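Local coordinates for thioredoxin-like protein (Bacteroides caccae ATCC 43185, PDB 4YOD), which is probably a thiol-disulfide oxidoreductase with a thioredoxin-like domain joined to a helical domain of unknown function, its substrate not being known, at residues V120-A125 with A140-A145; Q58-Y63 with K102-P107; E194-K197 with I201-Q204; T190-G195 with P258-L263. One frame throughout, in Å; residues are numbered along the deposited sequence.

Contact 1 (V120-A125 with A140-A145)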
loop_
_atom_site.group_PDB
_atom_site.type_symbol
_atom_site.label_atom_id
_atom_site.label_comp_id
_atom_site.label_asym_id
_atom_site.label_seq_id
_atom_site.Cartn_x
_atom_site.Cartn_y
_atom_site.Cartn_z
ATOM N N VAL A 120 11.076 -6.333 -2.381
ATOM C CA VAL A 120 12.259 -5.579 -1.889
ATOM C C VAL A 120 12.594 -6.047 -0.442
ATOM O O VAL A 120 13.749 -6.326 -0.154
ATOM C CB VAL A 120 12.107 -4.036 -1.935
ATOM C CG1 VAL A 120 13.393 -3.344 -1.474
ATOM C CG2 VAL A 120 11.707 -3.549 -3.334
ATOM N N LEU A 121 11.572 -6.129 0.441
ATOM C CA LEU A 121 11.718 -6.544 1.845
ATOM C C LEU A 121 12.219 -7.954 1.947
ATOM O O LEU A 121 13.041 -8.237 2.816
ATOM C CB LEU A 121 10.376 -6.412 2.589
ATOM C CG LEU A 121 9.875 -4.991 2.830
ATOM C CD1 LEU A 121 8.470 -5.008 3.394
ATOM C CD2 LEU A 121 10.844 -4.193 3.731
ATOM N N GLU A 122 11.734 -8.851 1.040
ATOM C CA GLU A 122 12.142 -10.262 0.978
ATOM C C GLU A 122 13.626 -10.352 0.591
ATOM O O GLU A 122 14.383 -11.143 1.174
ATOM C CB GLU A 122 11.254 -11.041 -0.016
ATOM C CG GLU A 122 9.819 -11.272 0.497
ATOM C CD GLU A 122 8.841 -11.937 -0.464
ATOM O OE1 GLU A 122 9.021 -11.821 -1.700
ATOM O OE2 GLU A 122 7.865 -12.551 0.024
ATOM N N ALA A 123 14.052 -9.524 -0.373
ATOM C CA ALA A 123 15.463 -9.491 -0.786
ATOM C C ALA A 123 16.343 -8.974 0.340
ATOM O O ALA A 123 17.443 -9.474 0.508
ATOM C CB ALA A 123 15.624 -8.612 -2.018
HETATM N N MSE A 124 15.858 -7.997 1.136
HETATM C CA MSE A 124 16.640 -7.458 2.256
HETATM C C MSE A 124 16.802 -8.493 3.379
HETATM O O MSE A 124 17.905 -8.666 3.891
HETATM C CB MSE A 124 16.005 -6.167 2.790
HETATM C CG MSE A 124 16.013 -5.023 1.735
HETATM SE SE MSE A 124 15.058 -3.444 2.332
HETATM C CE MSE A 124 16.386 -2.705 3.557
ATOM N N ALA A 125 15.730 -9.214 3.720
ATOM C CA ALA A 125 15.793 -10.249 4.743
ATOM C C ALA A 125 16.747 -11.376 4.321
ATOM O O ALA A 125 17.374 -11.985 5.188
ATOM C CB ALA A 125 14.407 -10.801 5.017
ATOM N N ALA A 140 10.451 -6.777 10.175
ATOM C CA ALA A 140 9.273 -6.270 10.884
ATOM C C ALA A 140 8.257 -5.680 9.883
ATOM O O ALA A 140 7.055 -5.949 9.996
ATOM C CB ALA A 140 9.682 -5.218 11.915
ATOM N N ARG A 141 8.742 -4.927 8.872
ATOM C CA ARG A 141 7.863 -4.384 7.823
ATOM C C ARG A 141 7.232 -5.514 6.991
ATOM O O ARG A 141 6.050 -5.437 6.670
ATOM C CB ARG A 141 8.654 -3.439 6.898
ATOM C CG ARG A 141 8.885 -2.082 7.523
ATOM C CD ARG A 141 9.707 -1.190 6.614
ATOM N NE ARG A 141 9.783 0.154 7.180
ATOM C CZ ARG A 141 10.315 1.198 6.562
ATOM N NH1 ARG A 141 10.840 1.065 5.351
ATOM N NH2 ARG A 141 10.306 2.392 7.140
ATOM N N LEU A 142 8.004 -6.586 6.715
ATOM C CA LEU A 142 7.540 -7.751 5.936
ATOM C C LEU A 142 6.435 -8.500 6.700
ATOM O O LEU A 142 5.399 -8.806 6.102
ATOM C CB LEU A 142 8.714 -8.680 5.558
ATOM C CG LEU A 142 8.408 -9.879 4.612
ATOM C CD1 LEU A 142 7.710 -9.432 3.301
ATOM C CD2 LEU A 142 9.665 -10.665 4.319
ATOM N N GLU A 143 6.605 -8.682 8.026
ATOM C CA GLU A 143 5.580 -9.314 8.878
ATOM C C GLU A 143 4.284 -8.486 8.892
ATOM O O GLU A 143 3.184 -9.033 8.758
ATOM C CB GLU A 143 6.098 -9.461 10.319
ATOM C CG GLU A 143 6.870 -10.733 10.570
ATOM C CD GLU A 143 6.624 -11.254 11.975
ATOM O OE1 GLU A 143 5.539 -11.834 12.215
ATOM O OE2 GLU A 143 7.491 -11.031 12.850
ATOM N N LEU A 144 4.417 -7.166 9.072
ATOM C CA LEU A 144 3.264 -6.271 9.102
ATOM C C LEU A 144 2.570 -6.191 7.711
ATOM O O LEU A 144 1.341 -6.156 7.671
ATOM C CB LEU A 144 3.676 -4.882 9.602
ATOM C CG LEU A 144 2.600 -3.789 9.628
ATOM C CD1 LEU A 144 1.384 -4.194 10.532
ATOM C CD2 LEU A 144 3.206 -2.472 10.082
ATOM N N ALA A 145 3.340 -6.230 6.595
ATOM C CA ALA A 145 2.788 -6.181 5.229
ATOM C C ALA A 145 1.942 -7.441 4.886
ATOM O O ALA A 145 1.084 -7.376 4.014
ATOM C CB ALA A 145 3.903 -5.999 4.219
#

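Contact 2 (Q58-Y63 with K102-P107)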
loop_
_atom_site.group_PDB
_atom_site.type_symbol
_atom_site.label_atom_id
_atom_site.label_comp_id
_atom_site.label_asym_id
_atom_site.label_seq_id
_atom_site.Cartn_x
_atom_site.Cartn_y
_atom_site.Cartn_z
ATOM N N GLN A 58 15.933 9.204 -11.065
ATOM C CA GLN A 58 14.939 9.310 -12.130
ATOM C C GLN A 58 14.799 7.968 -12.868
ATOM O O GLN A 58 13.680 7.593 -13.221
ATOM C CB GLN A 58 15.241 10.465 -13.095
ATOM C CG GLN A 58 14.115 10.763 -14.102
ATOM C CD GLN A 58 12.739 10.862 -13.480
ATOM O OE1 GLN A 58 12.526 11.524 -12.457
ATOM N NE2 GLN A 58 11.769 10.203 -14.101
ATOM N N ALA A 59 15.913 7.221 -13.028
ATOM C CA ALA A 59 15.914 5.872 -13.610
ATOM C C ALA A 59 15.072 4.921 -12.735
ATOM O O ALA A 59 14.273 4.146 -13.270
ATOM C CB ALA A 59 17.339 5.345 -13.732
ATOM N N TRP A 60 15.200 5.039 -11.393
ATOM C CA TRP A 60 14.418 4.230 -10.442
ATOM C C TRP A 60 12.910 4.567 -10.555
ATOM O O TRP A 60 12.099 3.654 -10.572
ATOM C CB TRP A 60 14.901 4.401 -8.995
ATOM C CG TRP A 60 14.078 3.608 -8.010
ATOM C CD1 TRP A 60 13.043 4.068 -7.244
ATOM C CD2 TRP A 60 14.126 2.186 -7.809
ATOM N NE1 TRP A 60 12.476 3.024 -6.533
ATOM C CE2 TRP A 60 13.124 1.859 -6.862
ATOM C CE3 TRP A 60 14.951 1.157 -8.309
ATOM C CZ2 TRP A 60 12.926 0.549 -6.403
ATOM C CZ3 TRP A 60 14.758 -0.135 -7.852
ATOM C CH2 TRP A 60 13.755 -0.432 -6.914
ATOM N N VAL A 61 12.558 5.865 -10.627
ATOM C CA VAL A 61 11.174 6.358 -10.752
ATOM C C VAL A 61 10.523 5.776 -12.041
ATOM O O VAL A 61 9.403 5.254 -11.976
ATOM C CB VAL A 61 11.151 7.917 -10.714
ATOM C CG1 VAL A 61 9.828 8.512 -11.220
ATOM C CG2 VAL A 61 11.463 8.419 -9.323
ATOM N N ASP A 62 11.229 5.873 -13.187
ATOM C CA ASP A 62 10.771 5.343 -14.478
ATOM C C ASP A 62 10.604 3.805 -14.436
ATOM O O ASP A 62 9.665 3.289 -15.030
ATOM C CB ASP A 62 11.703 5.758 -15.607
ATOM C CG ASP A 62 11.597 7.241 -15.936
ATOM O OD1 ASP A 62 10.530 7.841 -15.656
ATOM O OD2 ASP A 62 12.586 7.803 -16.453
ATOM N N TYR A 63 11.463 3.100 -13.690
ATOM C CA TYR A 63 11.356 1.651 -13.493
ATOM C C TYR A 63 10.067 1.305 -12.740
ATOM O O TYR A 63 9.326 0.428 -13.179
ATOM C CB TYR A 63 12.570 1.134 -12.704
ATOM C CG TYR A 63 12.597 -0.363 -12.475
ATOM C CD1 TYR A 63 12.683 -1.254 -13.549
ATOM C CD2 TYR A 63 12.663 -0.888 -11.186
ATOM C CE1 TYR A 63 12.733 -2.633 -13.340
ATOM C CE2 TYR A 63 12.809 -2.260 -10.967
ATOM C CZ TYR A 63 12.842 -3.128 -12.047
ATOM O OH TYR A 63 12.962 -4.482 -11.817
ATOM N N LYS A 102 11.321 5.161 -0.182
ATOM C CA LYS A 102 10.861 6.500 -0.566
ATOM C C LYS A 102 9.689 6.487 -1.566
ATOM O O LYS A 102 8.756 7.270 -1.404
ATOM C CB LYS A 102 12.032 7.313 -1.165
ATOM C CG LYS A 102 11.702 8.761 -1.494
ATOM C CD LYS A 102 12.943 9.508 -1.950
ATOM C CE LYS A 102 12.632 10.925 -2.379
ATOM N NZ LYS A 102 13.871 11.653 -2.776
ATOM N N TYR A 103 9.725 5.616 -2.581
ATOM C CA TYR A 103 8.676 5.641 -3.598
ATOM C C TYR A 103 7.589 4.578 -3.435
ATOM O O TYR A 103 6.442 4.853 -3.778
ATOM C CB TYR A 103 9.306 5.532 -4.994
ATOM C CG TYR A 103 10.022 6.813 -5.357
ATOM C CD1 TYR A 103 9.312 7.933 -5.784
ATOM C CD2 TYR A 103 11.402 6.937 -5.190
ATOM C CE1 TYR A 103 9.954 9.140 -6.051
ATOM C CE2 TYR A 103 12.059 8.134 -5.482
ATOM C CZ TYR A 103 11.325 9.237 -5.889
ATOM O OH TYR A 103 11.939 10.428 -6.166
ATOM N N LEU A 104 7.930 3.379 -2.954
ATOM C CA LEU A 104 6.947 2.299 -2.884
ATOM C C LEU A 104 6.354 2.088 -1.507
ATOM O O LEU A 104 5.308 1.438 -1.429
ATOM C CB LEU A 104 7.548 0.961 -3.386
ATOM C CG LEU A 104 8.195 0.952 -4.766
ATOM C CD1 LEU A 104 9.059 -0.302 -4.944
ATOM C CD2 LEU A 104 7.155 1.101 -5.876
ATOM N N TYR A 105 6.967 2.611 -0.437
ATOM C CA TYR A 105 6.435 2.397 0.930
ATOM C C TYR A 105 5.855 3.655 1.572
ATOM O O TYR A 105 4.790 3.572 2.197
ATOM C CB TYR A 105 7.527 1.822 1.874
ATOM C CG TYR A 105 6.999 1.248 3.179
ATOM C CD1 TYR A 105 6.163 0.131 3.190
ATOM C CD2 TYR A 105 7.374 1.789 4.405
ATOM C CE1 TYR A 105 5.753 -0.460 4.386
ATOM C CE2 TYR A 105 6.911 1.248 5.610
ATOM C CZ TYR A 105 6.121 0.106 5.595
ATOM O OH TYR A 105 5.685 -0.473 6.771
ATOM N N ASP A 106 6.601 4.781 1.518
ATOM C CA ASP A 106 6.229 6.068 2.115
ATOM C C ASP A 106 4.753 6.419 1.800
ATOM O O ASP A 106 4.377 6.432 0.622
ATOM C CB ASP A 106 7.172 7.190 1.612
ATOM C CG ASP A 106 7.136 8.503 2.390
ATOM O OD1 ASP A 106 6.042 8.903 2.842
ATOM O OD2 ASP A 106 8.185 9.173 2.468
ATOM N N PRO A 107 3.912 6.670 2.844
ATOM C CA PRO A 107 2.488 6.995 2.595
ATOM C C PRO A 107 2.277 8.272 1.787
ATOM O O PRO A 107 1.231 8.436 1.144
ATOM C CB PRO A 107 1.908 7.171 4.001
ATOM C CG PRO A 107 2.869 6.507 4.912
ATOM C CD PRO A 107 4.214 6.663 4.289
#

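Contact 3 (E194-K197 with I201-Q204)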
loop_
_atom_site.group_PDB
_atom_site.type_symbol
_atom_site.label_atom_id
_atom_site.label_comp_id
_atom_site.label_asym_id
_atom_site.label_seq_id
_atom_site.Cartn_x
_atom_site.Cartn_y
_atom_site.Cartn_z
ATOM N N GLU A 194 -15.850 13.607 2.954
ATOM C CA GLU A 194 -16.500 14.336 1.861
ATOM C C GLU A 194 -16.429 13.556 0.540
ATOM O O GLU A 194 -17.430 13.481 -0.174
ATOM C CB GLU A 194 -15.877 15.736 1.704
ATOM C CG GLU A 194 -16.883 16.842 1.420
ATOM C CD GLU A 194 -18.116 16.899 2.310
ATOM O OE1 GLU A 194 -17.961 16.945 3.553
ATOM O OE2 GLU A 194 -19.239 16.903 1.757
ATOM N N GLY A 195 -15.277 12.951 0.264
ATOM C CA GLY A 195 -15.061 12.130 -0.924
ATOM C C GLY A 195 -15.938 10.888 -0.958
ATOM O O GLY A 195 -16.453 10.527 -2.018
ATOM N N LEU A 196 -16.145 10.243 0.208
ATOM C CA LEU A 196 -17.022 9.084 0.340
ATOM C C LEU A 196 -18.498 9.486 0.215
ATOM O O LEU A 196 -19.263 8.765 -0.430
ATOM C CB LEU A 196 -16.772 8.334 1.664
ATOM C CG LEU A 196 -15.452 7.547 1.730
ATOM C CD1 LEU A 196 -15.174 7.079 3.133
ATOM C CD2 LEU A 196 -15.437 6.377 0.743
ATOM N N LYS A 197 -18.891 10.639 0.802
ATOM C CA LYS A 197 -20.258 11.172 0.740
ATOM C C LYS A 197 -20.644 11.597 -0.688
ATOM O O LYS A 197 -21.809 11.469 -1.066
ATOM C CB LYS A 197 -20.407 12.384 1.675
ATOM C CG LYS A 197 -20.550 12.059 3.153
ATOM C CD LYS A 197 -20.288 13.316 3.978
ATOM C CE LYS A 197 -21.401 13.671 4.930
ATOM N NZ LYS A 197 -21.045 14.848 5.768
ATOM N N ILE A 201 -22.290 5.672 -5.799
ATOM C CA ILE A 201 -22.332 4.214 -5.625
ATOM C C ILE A 201 -22.311 3.814 -4.114
ATOM O O ILE A 201 -22.981 2.843 -3.752
ATOM C CB ILE A 201 -21.216 3.472 -6.439
ATOM C CG1 ILE A 201 -21.499 1.954 -6.569
ATOM C CG2 ILE A 201 -19.786 3.739 -5.905
ATOM C CD1 ILE A 201 -22.884 1.589 -7.247
ATOM N N ILE A 202 -21.582 4.573 -3.250
ATOM C CA ILE A 202 -21.472 4.324 -1.800
ATOM C C ILE A 202 -22.866 4.427 -1.149
ATOM O O ILE A 202 -23.333 3.466 -0.541
ATOM C CB ILE A 202 -20.456 5.304 -1.126
ATOM C CG1 ILE A 202 -19.054 5.282 -1.811
ATOM C CG2 ILE A 202 -20.359 5.079 0.392
ATOM C CD1 ILE A 202 -18.140 4.082 -1.622
ATOM N N SER A 203 -23.525 5.589 -1.321
ATOM C CA SER A 203 -24.862 5.907 -0.811
ATOM C C SER A 203 -25.899 4.881 -1.282
ATOM O O SER A 203 -26.742 4.465 -0.487
ATOM C CB SER A 203 -25.280 7.311 -1.249
ATOM O OG SER A 203 -24.178 8.206 -1.272
ATOM N N GLN A 204 -25.809 4.454 -2.562
ATOM C CA GLN A 204 -26.716 3.489 -3.188
ATOM C C GLN A 204 -26.585 2.111 -2.563
ATOM O O GLN A 204 -27.602 1.540 -2.179
ATOM C CB GLN A 204 -26.455 3.415 -4.705
ATOM C CG GLN A 204 -27.324 2.417 -5.476
ATOM C CD GLN A 204 -26.728 2.015 -6.814
ATOM O OE1 GLN A 204 -26.064 2.804 -7.511
ATOM N NE2 GLN A 204 -26.985 0.778 -7.224
HETATM O O HOH W 1 -21.851 8.180 0.155
#

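Contact 4 (T190-G195 with P258-L263)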
loop_
_atom_site.group_PDB
_atom_site.type_symbol
_atom_site.label_atom_id
_atom_site.label_comp_id
_atom_site.label_asym_id
_atom_site.label_seq_id
_atom_site.Cartn_x
_atom_site.Cartn_y
_atom_site.Cartn_z
ATOM N N THR A 190 -11.305 14.714 7.031
ATOM C CA THR A 190 -12.507 15.467 6.629
ATOM C C THR A 190 -12.686 15.381 5.104
ATOM O O THR A 190 -13.805 15.200 4.631
ATOM C CB THR A 190 -12.440 16.946 7.096
ATOM O OG1 THR A 190 -12.003 17.014 8.451
ATOM C CG2 THR A 190 -13.774 17.654 6.967
ATOM N N GLU A 191 -11.571 15.509 4.352
ATOM C CA GLU A 191 -11.501 15.425 2.891
ATOM C C GLU A 191 -11.994 14.032 2.414
ATOM O O GLU A 191 -12.770 13.944 1.458
ATOM C CB GLU A 191 -10.047 15.674 2.455
ATOM C CG GLU A 191 -9.857 16.068 1.004
ATOM C CD GLU A 191 -8.448 16.538 0.701
ATOM O OE1 GLU A 191 -7.535 15.681 0.628
ATOM O OE2 GLU A 191 -8.250 17.767 0.560
ATOM N N THR A 192 -11.577 12.966 3.125
ATOM C CA THR A 192 -11.959 11.581 2.849
ATOM C C THR A 192 -13.460 11.360 3.151
ATOM O O THR A 192 -14.122 10.705 2.346
ATOM C CB THR A 192 -11.041 10.611 3.614
ATOM O OG1 THR A 192 -9.725 10.756 3.086
ATOM C CG2 THR A 192 -11.466 9.155 3.474
ATOM N N ILE A 193 -13.992 11.904 4.272
ATOM C CA ILE A 193 -15.426 11.808 4.605
ATOM C C ILE A 193 -16.254 12.409 3.443
ATOM O O ILE A 193 -17.199 11.766 2.977
ATOM C CB ILE A 193 -15.791 12.463 5.979
ATOM C CG1 ILE A 193 -15.239 11.637 7.170
ATOM C CG2 ILE A 193 -17.309 12.644 6.129
ATOM C CD1 ILE A 193 -15.027 12.410 8.475
ATOM N N GLU A 194 -15.850 13.607 2.954
ATOM C CA GLU A 194 -16.500 14.336 1.861
ATOM C C GLU A 194 -16.429 13.556 0.540
ATOM O O GLU A 194 -17.430 13.481 -0.174
ATOM C CB GLU A 194 -15.877 15.736 1.704
ATOM C CG GLU A 194 -16.883 16.842 1.420
ATOM C CD GLU A 194 -18.116 16.899 2.310
ATOM O OE1 GLU A 194 -17.961 16.945 3.553
ATOM O OE2 GLU A 194 -19.239 16.903 1.757
ATOM N N GLY A 195 -15.277 12.951 0.264
ATOM C CA GLY A 195 -15.061 12.130 -0.924
ATOM C C GLY A 195 -15.938 10.888 -0.958
ATOM O O GLY A 195 -16.453 10.527 -2.018
ATOM N N PRO A 258 -5.782 9.219 7.276
ATOM C CA PRO A 258 -6.760 8.143 7.073
ATOM C C PRO A 258 -6.271 7.025 6.162
ATOM O O PRO A 258 -5.340 7.199 5.367
ATOM C CB PRO A 258 -7.950 8.881 6.426
ATOM C CG PRO A 258 -7.312 10.033 5.692
ATOM C CD PRO A 258 -6.205 10.473 6.610
ATOM N N THR A 259 -6.887 5.855 6.311
ATOM C CA THR A 259 -6.605 4.740 5.421
ATOM C C THR A 259 -7.917 3.996 5.174
ATOM O O THR A 259 -8.774 3.925 6.055
ATOM C CB THR A 259 -5.419 3.871 5.853
ATOM O OG1 THR A 259 -4.980 3.185 4.698
ATOM C CG2 THR A 259 -5.741 2.882 6.957
ATOM N N LEU A 260 -8.089 3.507 3.947
ATOM C CA LEU A 260 -9.315 2.820 3.553
ATOM C C LEU A 260 -9.038 1.422 3.077
ATOM O O LEU A 260 -8.064 1.212 2.371
ATOM C CB LEU A 260 -10.036 3.590 2.425
ATOM C CG LEU A 260 -10.477 5.023 2.716
ATOM C CD1 LEU A 260 -10.882 5.736 1.427
ATOM C CD2 LEU A 260 -11.611 5.050 3.712
ATOM N N TYR A 261 -9.906 0.483 3.476
ATOM C CA TYR A 261 -9.885 -0.910 3.026
ATOM C C TYR A 261 -11.228 -1.261 2.437
ATOM O O TYR A 261 -12.249 -0.811 2.947
ATOM C CB TYR A 261 -9.614 -1.878 4.194
ATOM C CG TYR A 261 -8.173 -1.955 4.634
ATOM C CD1 TYR A 261 -7.625 -0.982 5.466
ATOM C CD2 TYR A 261 -7.386 -3.056 4.313
ATOM C CE1 TYR A 261 -6.310 -1.077 5.927
ATOM C CE2 TYR A 261 -6.061 -3.150 4.751
ATOM C CZ TYR A 261 -5.538 -2.166 5.573
ATOM O OH TYR A 261 -4.228 -2.220 5.968
ATOM N N LEU A 262 -11.235 -2.071 1.384
ATOM C CA LEU A 262 -12.479 -2.635 0.865
ATOM C C LEU A 262 -12.369 -4.140 1.042
ATOM O O LEU A 262 -11.407 -4.747 0.558
ATOM C CB LEU A 262 -12.787 -2.261 -0.606
ATOM C CG LEU A 262 -14.185 -2.754 -1.097
ATOM C CD1 LEU A 262 -15.328 -1.999 -0.386
ATOM C CD2 LEU A 262 -14.333 -2.620 -2.605
ATOM N N LEU A 263 -13.342 -4.731 1.716
ATOM C CA LEU A 263 -13.385 -6.174 1.973
ATOM C C LEU A 263 -14.594 -6.788 1.278
ATOM O O LEU A 263 -15.601 -6.112 1.118
ATOM C CB LEU A 263 -13.433 -6.497 3.490
ATOM C CG LEU A 263 -12.607 -5.638 4.492
ATOM C CD1 LEU A 263 -12.801 -6.149 5.936
ATOM C CD2 LEU A 263 -11.081 -5.634 4.148
#

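Contact 1 (V120-A125 with A140-A145)
R141 NH1 is held by two groups at once, a salt bridge to D101 OD2 and a hydrogen bond to Y117 OH, while CB of the same side chain lies 3.8 Å from L121 CD1. The arginine is thus divided in its work: its root packs against L121, and its extended chain carries the guanidinium away from L121, to D101 of helix 90-105 and back to Y117 of helix 114-125. Helices 114-125 and 132-146 meet here in a roughly antiparallel sense, the axes of the two segments passing 9.5 Å apart at 140°. L121 crosses the R141 side chain at about a right angle and sends CD1 against the backbone of the second helix, 3.7 Å from L142 N, while its CB meets L142 CB at 4.1 Å. With CG opposite its backbone nitrogen (chi1 -174°), L142 spreads its two methyls before the aliphatic part of E122, whose CG lies 3.9 Å from CD2 and 4.0 Å from CD1. Replacing L142 by an alanine would probably strip E122 CG of its apolar neighbours and open a gap beside L121 CB. Between the two segments the contact is thus carried by aliphatic carbons, L121 also lying against backbone atoms, and the charge on R141 ties helix 90-105 to the pair.

Contact 2 (Q58-Y63 with K102-P107)
W60 sets its CG opposite the backbone nitrogen (chi1 178°), whereas Y103 folds CG back beside its own nitrogen (chi1 -72°), and these two choices bring the indole and the phenol together between helices 53-66 and 90-105 of the all-helical N-terminal domain. The side chains slide past each other in opposite directions, with Y103 CD2 at the indole edge, near its plane, 3.9 Å from W60 CD1; the ring planes are oblique, so the pair is neither stacked nor T-shaped. V61 supplies a CH-pi contact. Its CG2 branch sits over one face of the phenol, 3.8 Å from the ring centroid and 23° off the normal, coming closest to CZ at 3.5 Å. On the opposite face lies K102 CG, so the ring is sandwiched between aliphatic groups, and its hydroxyl is hydrogen-bonded to E57 OE2, an oxygen that also takes a salt bridge from K102 NZ. An alanine in place of Y103 would probably leave V61 CG2 facing a gap and cost E57 one of its polar mates. The indole is walled further by I96, L99 and A100 of helix 90-105 and I83 of helix 72-85, and at its far end W60 CZ2 reaches L104 CD1 at 4.2 Å.

Contact 3 (E194-K197 with I201-Q204)
I202 places its branched CB directly against the backbone of L196, 3.7 Å from the carbonyl O, in the last turn of helix 187-197 of the thioredoxin-like domain. Its CG1 stands opposite the carbonyl carbon (chi1 -54°) while CG2 takes the position opposite the nitrogen, so that both branches also approach L196 O, CG1 at 3.8 Å and CG2 at 3.9 Å. From CG1 the chain bends again (chi2 -72°) and brings CD1 to 4.3 Å from L196 CD2, a loose methyl contact. Both side chains continue into the core: each rests on L178 of strand 176-181, with L196 also on F180 and I202 on L283 of helix 276-286. S203, next along helix 200-207, behaves differently. Its hydroxyl lies beside the backbone nitrogen, with chi1 pulled in to -36° from the staggered value, and faces the end of the first helix. A water sits between them, donating to L196 O over 2.7 Å and hydrogen-bonded to S203 OG at 2.7 Å. L196 O thus has aliphatic carbons of I202 near it as well as a water that donates to it. The two consecutive helices are consequently joined by apolar packing on the core side and by a water bridge at the exposed S203.

Contact 4 (T190-G195 with P258-L263)
T192 meets both P258 and L260, joining helix 187-197 to the start of strand 259-263 in the thioredoxin fold. P258 follows a cis peptide bond, as does the cis-proline that thioredoxins hold beside their redox cysteines; its ring touches the C186/C189 CxxC pattern at the start of this helix, consistent with such an active-site corner. Of polar links, the one that concerns T192 stays within the helix: OG1 gives a hydrogen bond to A188 O, one turn back. That bond goes with the placing of OG1 beside the backbone nitrogen (chi1 -65°), and it occupies the hydroxyl while leaving the methyl to the strand. The van der Waals contacts then divide between the two branches. OG1 lies against the proline ring, 3.6 Å from P258 CG, the side chains passing at a slant; this is a polar-to-carbon contact without a bond. F180 of the central strand 176-181 touches T192, P258 and L260 alike, and L260 leans further on T276 and I279 of helix 276-286. The apolar branch meets L260 tip to tip, as T192 CG2 faces both leucine methyls, 4.0 Å from L260 CD1 and 4.1 Å from L260 CD2.

The four contacts fall into two domains. Along the chain contact 2 closes before contact 1 opens, and both precede contacts 3 and 4. Contacts 2 and 1 belong to the helical N-terminal part, their centres about 17 Å apart; they touch where R141 NE packs on Y105 CE2, and helix 90-105 of contact 2 is followed by helix 114-125 of contact 1. Contacts 4 and 3, centres about 10 Å apart in the thioredoxin-like domain, share E194 and G195 on helix 187-197 and touch through L196 CD1 and L260 CD2. None of the four joins the two parts, though Y105 meets K255 across the boundary; the probable redox corner lies by contact 4.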